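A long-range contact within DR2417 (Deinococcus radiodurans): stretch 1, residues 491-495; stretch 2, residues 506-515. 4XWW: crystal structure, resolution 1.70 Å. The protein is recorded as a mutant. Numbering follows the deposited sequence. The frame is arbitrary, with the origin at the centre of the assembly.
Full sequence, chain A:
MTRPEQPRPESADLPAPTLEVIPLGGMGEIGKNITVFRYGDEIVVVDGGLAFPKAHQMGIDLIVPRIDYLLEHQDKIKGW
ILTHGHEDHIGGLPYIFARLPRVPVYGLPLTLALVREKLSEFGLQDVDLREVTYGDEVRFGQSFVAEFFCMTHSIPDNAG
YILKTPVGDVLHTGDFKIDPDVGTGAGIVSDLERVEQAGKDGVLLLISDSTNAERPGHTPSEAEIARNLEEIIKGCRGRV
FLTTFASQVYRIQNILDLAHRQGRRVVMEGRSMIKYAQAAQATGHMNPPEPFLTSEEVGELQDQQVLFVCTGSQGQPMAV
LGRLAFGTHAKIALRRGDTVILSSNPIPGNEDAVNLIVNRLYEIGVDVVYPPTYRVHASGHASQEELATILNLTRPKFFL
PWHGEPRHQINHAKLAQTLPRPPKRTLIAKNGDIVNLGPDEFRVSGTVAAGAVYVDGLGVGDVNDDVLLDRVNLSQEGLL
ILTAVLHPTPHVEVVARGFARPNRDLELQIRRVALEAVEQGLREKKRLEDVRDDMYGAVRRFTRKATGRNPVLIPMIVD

Stretch 1, residues 491-495: HVEVV
Stretch 2 506-515: LELQIRRVAL

The contact between residues 491-495 and 506-515 of DR2417 is a helix packed across one face of a β-strand, in which alternate valines supply the apolar surface and a single arginine ties the helix to the strand backbone. The strand is extended throughout (phi -152 to -115°, psi 125 to 159°), so side chains alternate: Val492 and Val494 direct their CA-CB bonds toward the helix, whereas His491, Glu493 and Val495 point away. The helix has phi near -60° and psi near -40°, with i to i-4 hydrogen bonds such as Leu515 N to Arg511 O (2.7 Å). Its axis approaches that of the strand to 7.6 Å, and the N-to-C directions differ by 135°, so the chains run obliquely antiparallel. Register is marked by Val492 and Arg511, whose CA atoms lie 5.4 Å apart.

Because of this direction, Val492 meets the later helical residues and Val494 the earlier ones. Val492, chi1 t, places CG1 3.7 Å from Ala514 CB and CG2 3.8 Å from Leu515 CD1; the CA-CB bond of the small alanine points toward the strand. Leu515 (t, p) starts sideways, yet its CD1 reaches 3.5 Å from His491 CA. Val494, also t, sets CG2 3.8 Å from Ile510 CG2, with Ile510 in m, t.

Backbone carbonyls at such an interface can accept hydrogen bonds from long side chains. Arg511 leaves the helix sideways and bends back (chi1 -93°, chi2 -159°, chi3 -112°, chi4 -97°), so that NH2 donates to Val492 O at 3.0 Å and a nearly linear 174°, with the oxygen at the guanidinium edge. Glu507 (t, t, chi3 28°), one turn earlier, forms a long salt bridge, OE2 to Arg511 NH1 at 3.7 Å; the oxygen lies well out of the guanidinium plane, leaving charge attraction alone.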

ATOM      1  N   HIS A 491      28.243  34.658 -12.542  1.00 88.04           N
ATOM      2  CA  HIS A 491      27.625  34.386 -11.253  1.00 80.06           C
ATOM      3  C   HIS A 491      26.578  33.299 -11.440  1.00 79.03           C
ATOM      4  O   HIS A 491      26.114  33.060 -12.555  1.00 75.37           O
ATOM      5  CB  HIS A 491      27.010  35.655 -10.649  1.00 82.57           C
ATOM      6  CG  HIS A 491      26.056  36.367 -11.556  1.00 88.27           C
ATOM      7  ND1 HIS A 491      26.438  36.925 -12.756  1.00 97.18           N
ATOM      8  CD2 HIS A 491      24.731  36.634 -11.425  1.00 86.82           C
ATOM      9  CE1 HIS A 491      25.393  37.494 -13.333  1.00 96.32           C
ATOM     10  NE2 HIS A 491      24.346  37.327 -12.543  1.00 89.34           N
ATOM     11  N   VAL A 492      26.217  32.626 -10.355  1.00 75.59           N
ATOM     12  CA  VAL A 492      25.311  31.489 -10.453  1.00 74.40           C
ATOM     13  C   VAL A 492      23.994  31.769  -9.736  1.00 74.37           C
ATOM     14  O   VAL A 492      23.972  32.395  -8.679  1.00 68.87           O
ATOM     15  CB  VAL A 492      25.961  30.212  -9.881  1.00 76.40           C
ATOM     16  CG1 VAL A 492      25.021  29.022 -10.006  1.00 72.12           C
ATOM     17  CG2 VAL A 492      27.267  29.928 -10.598  1.00 79.11           C
ATOM     18  N   GLU A 493      22.895  31.310 -10.322  1.00 68.21           N
ATOM     19  CA  GLU A 493      21.581  31.512  -9.732  1.00 65.98           C
ATOM     20  C   GLU A 493      20.934  30.186  -9.327  1.00 71.25           C
ATOM     21  O   GLU A 493      20.905  29.232 -10.104  1.00 74.00           O
ATOM     22  CB  GLU A 493      20.682  32.274 -10.701  1.00 66.98           C
ATOM     23  CG  GLU A 493      21.087  33.724 -10.892  1.00 76.10           C
ATOM     24  CD  GLU A 493      19.935  34.673 -10.651  1.00 83.46           C
ATOM     25  OE1 GLU A 493      18.962  34.638 -11.433  1.00 88.56           O
ATOM     26  OE2 GLU A 493      19.994  35.443  -9.670  1.00 83.81           O
ATOM     27  N   VAL A 494      20.417  30.140  -8.102  1.00 67.49           N
ATOM     28  CA  VAL A 494      19.859  28.914  -7.538  1.00 65.08           C
ATOM     29  C   VAL A 494      18.362  29.020  -7.251  1.00 64.39           C
ATOM     30  O   VAL A 494      17.918  29.916  -6.535  1.00 63.75           O
ATOM     31  CB  VAL A 494      20.585  28.530  -6.231  1.00 62.05           C
ATOM     32  CG1 VAL A 494      19.811  27.457  -5.477  1.00 57.70           C
ATOM     33  CG2 VAL A 494      22.003  28.071  -6.524  1.00 60.67           C
ATOM     34  N   VAL A 495      17.586  28.100  -7.815  1.00 69.11           N
ATOM     35  CA  VAL A 495      16.185  27.968  -7.426  1.00 69.46           C
ATOM     36  C   VAL A 495      15.878  26.530  -7.013  1.00 61.94           C
ATOM     37  O   VAL A 495      16.218  25.580  -7.719  1.00 57.64           O
ATOM     38  CB  VAL A 495      15.221  28.386  -8.544  1.00 62.33           C
ATOM     39  CG1 VAL A 495      13.770  28.202  -8.081  1.00 57.56           C
ATOM     40  CG2 VAL A 495      15.486  29.817  -8.973  1.00 60.30           C
ATOM     41  N   LEU A 506      23.599  27.557   2.919  1.00 58.00           N
ATOM     42  CA  LEU A 506      23.727  26.485   1.927  1.00 60.59           C
ATOM     43  C   LEU A 506      23.548  27.000   0.506  1.00 59.80           C
ATOM     44  O   LEU A 506      24.246  26.566  -0.414  1.00 55.07           O
ATOM     45  CB  LEU A 506      22.712  25.369   2.174  1.00 55.42           C
ATOM     46  CG  LEU A 506      22.635  24.321   1.061  1.00 59.28           C
ATOM     47  CD1 LEU A 506      23.866  23.425   1.106  1.00 60.74           C
ATOM     48  CD2 LEU A 506      21.339  23.505   1.129  1.00 55.91           C
ATOM     49  N   GLU A 507      22.595  27.913   0.342  1.00 58.73           N
ATOM     50  CA  GLU A 507      22.344  28.561  -0.936  1.00 56.18           C
ATOM     51  C   GLU A 507      23.613  29.178  -1.519  1.00 61.39           C
ATOM     52  O   GLU A 507      23.913  29.018  -2.706  1.00 60.76           O
ATOM     53  CB  GLU A 507      21.270  29.639  -0.776  1.00 56.80           C
ATOM     54  CG  GLU A 507      21.156  30.563  -1.981  1.00 75.54           C
ATOM     55  CD  GLU A 507      19.869  31.362  -1.994  1.00 71.71           C
ATOM     56  OE1 GLU A 507      19.319  31.623  -0.905  1.00 65.28           O
ATOM     57  OE2 GLU A 507      19.403  31.723  -3.097  1.00 73.38           O
ATOM     58  N   LEU A 508      24.365  29.874  -0.673  1.00 65.90           N
ATOM     59  CA  LEU A 508      25.549  30.578  -1.128  1.00 68.71           C
ATOM     60  C   LEU A 508      26.685  29.602  -1.392  1.00 67.38           C
ATOM     61  O   LEU A 508      27.519  29.838  -2.266  1.00 67.18           O
ATOM     62  CB  LEU A 508      25.977  31.631  -0.108  1.00 73.32           C
ATOM     63  CG  LEU A 508      24.868  32.456   0.541  1.00 74.76           C
ATOM     64  CD1 LEU A 508      25.454  33.597   1.317  1.00 76.79           C
ATOM     65  CD2 LEU A 508      23.813  32.950  -0.454  1.00 81.55           C
ATOM     66  N   GLN A 509      26.715  28.510  -0.635  1.00 60.21           N
ATOM     67  CA  GLN A 509      27.734  27.481  -0.820  1.00 68.51           C
ATOM     68  C   GLN A 509      27.562  26.765  -2.153  1.00 71.09           C
ATOM     69  O   GLN A 509      28.539  26.465  -2.839  1.00 70.61           O
ATOM     70  CB  GLN A 509      27.692  26.458   0.315  1.00 67.38           C
ATOM     71  CG  GLN A 509      28.013  27.012   1.685  1.00 68.83           C
ATOM     72  CD  GLN A 509      27.988  25.932   2.748  1.00 71.98           C
ATOM     73  OE1 GLN A 509      28.752  24.968   2.684  1.00 74.72           O
ATOM     74  NE2 GLN A 509      27.096  26.076   3.723  1.00 69.47           N
ATOM     75  N   ILE A 510      26.314  26.478  -2.503  1.00 70.27           N
ATOM     76  CA  ILE A 510      25.997  25.861  -3.785  1.00 65.75           C
ATOM     77  C   ILE A 510      26.457  26.746  -4.952  1.00 65.89           C
ATOM     78  O   ILE A 510      27.014  26.254  -5.937  1.00 63.21           O
ATOM     79  CB  ILE A 510      24.487  25.579  -3.901  1.00 64.05           C
ATOM     80  CG1 ILE A 510      24.072  24.509  -2.886  1.00 67.99           C
ATOM     81  CG2 ILE A 510      24.128  25.139  -5.307  1.00 65.32           C
ATOM     82  CD1 ILE A 510      22.573  24.296  -2.787  1.00 63.34           C
ATOM     83  N   ARG A 511      26.240  28.053  -4.822  1.00 68.17           N
ATOM     84  CA  ARG A 511      26.685  29.015  -5.828  1.00 73.36           C
ATOM     85  C   ARG A 511      28.176  28.918  -6.123  1.00 70.08           C
ATOM     86  O   ARG A 511      28.574  28.848  -7.285  1.00 67.02           O
ATOM     87  CB  ARG A 511      26.365  30.443  -5.386  1.00 77.14           C
ATOM     88  CG  ARG A 511      25.040  30.984  -5.877  1.00 82.31           C
ATOM     89  CD  ARG A 511      25.057  32.501  -5.839  1.00 80.62           C
ATOM     90  NE  ARG A 511      24.151  33.049  -4.837  1.00 85.04           N
ATOM     91  CZ  ARG A 511      22.925  33.487  -5.100  1.00 86.19           C
ATOM     92  NH1 ARG A 511      22.170  33.973  -4.125  1.00 88.04           N
ATOM     93  NH2 ARG A 511      22.452  33.443  -6.339  1.00 81.19           N
ATOM     94  N   ARG A 512      28.993  28.918  -5.068  1.00 72.33           N
ATOM     95  CA  ARG A 512      30.448  28.970  -5.222  1.00 77.03           C
ATOM     96  C   ARG A 512      31.000  27.719  -5.891  1.00 78.85           C
ATOM     97  O   ARG A 512      31.947  27.794  -6.674  1.00 78.23           O
ATOM     98  CB  ARG A 512      31.144  29.176  -3.869  1.00 75.68           C
ATOM     99  CG  ARG A 512      31.285  27.920  -3.005  1.00 82.62           C
ATOM    100  CD  ARG A 512      32.476  28.004  -2.064  1.00 84.70           C
ATOM    101  NE  ARG A 512      32.819  29.387  -1.750  1.00 86.72           N
ATOM    102  CZ  ARG A 512      32.159  30.144  -0.879  1.00 81.95           C
ATOM    103  NH1 ARG A 512      31.107  29.660  -0.231  1.00 77.69           N
ATOM    104  NH2 ARG A 512      32.546  31.394  -0.667  1.00 83.16           N
ATOM    105  N   VAL A 513      30.406  26.570  -5.582  1.00 77.72           N
ATOM    106  CA  VAL A 513      30.862  25.308  -6.138  1.00 74.75           C
ATOM    107  C   VAL A 513      30.539  25.287  -7.625  1.00 75.38           C
ATOM    108  O   VAL A 513      31.365  24.891  -8.451  1.00 72.66           O
ATOM    109  CB  VAL A 513      30.214  24.105  -5.424  1.00 67.27           C
ATOM    110  CG1 VAL A 513      30.605  22.804  -6.102  1.00 67.13           C
ATOM    111  CG2 VAL A 513      30.624  24.089  -3.956  1.00 69.75           C
ATOM    112  N   ALA A 514      29.337  25.742  -7.955  1.00 68.84           N
ATOM    113  CA  ALA A 514      28.928  25.888  -9.341  1.00 69.11           C
ATOM    114  C   ALA A 514      29.810  26.905 -10.057  1.00 73.63           C
ATOM    115  O   ALA A 514      30.316  26.638 -11.145  1.00 77.73           O
ATOM    116  CB  ALA A 514      27.471  26.301  -9.421  1.00 65.11           C
ATOM    117  N   LEU A 515      30.005  28.060  -9.424  1.00 77.01           N
ATOM    118  CA  LEU A 515      30.742  29.168 -10.030  1.00 80.37           C
ATOM    119  C   LEU A 515      32.180  28.801 -10.370  1.00 86.30           C
ATOM    120  O   LEU A 515      32.654  29.103 -11.464  1.00 90.68           O
ATOM    121  CB  LEU A 515      30.735  30.387  -9.104  1.00 81.51           C
ATOM    122  CG  LEU A 515      31.239  31.690  -9.726  1.00 80.79           C
ATOM    123  CD1 LEU A 515      30.295  32.135 -10.827  1.00 78.51           C
ATOM    124  CD2 LEU A 515      31.394  32.771  -8.673  1.00 80.70           C
TER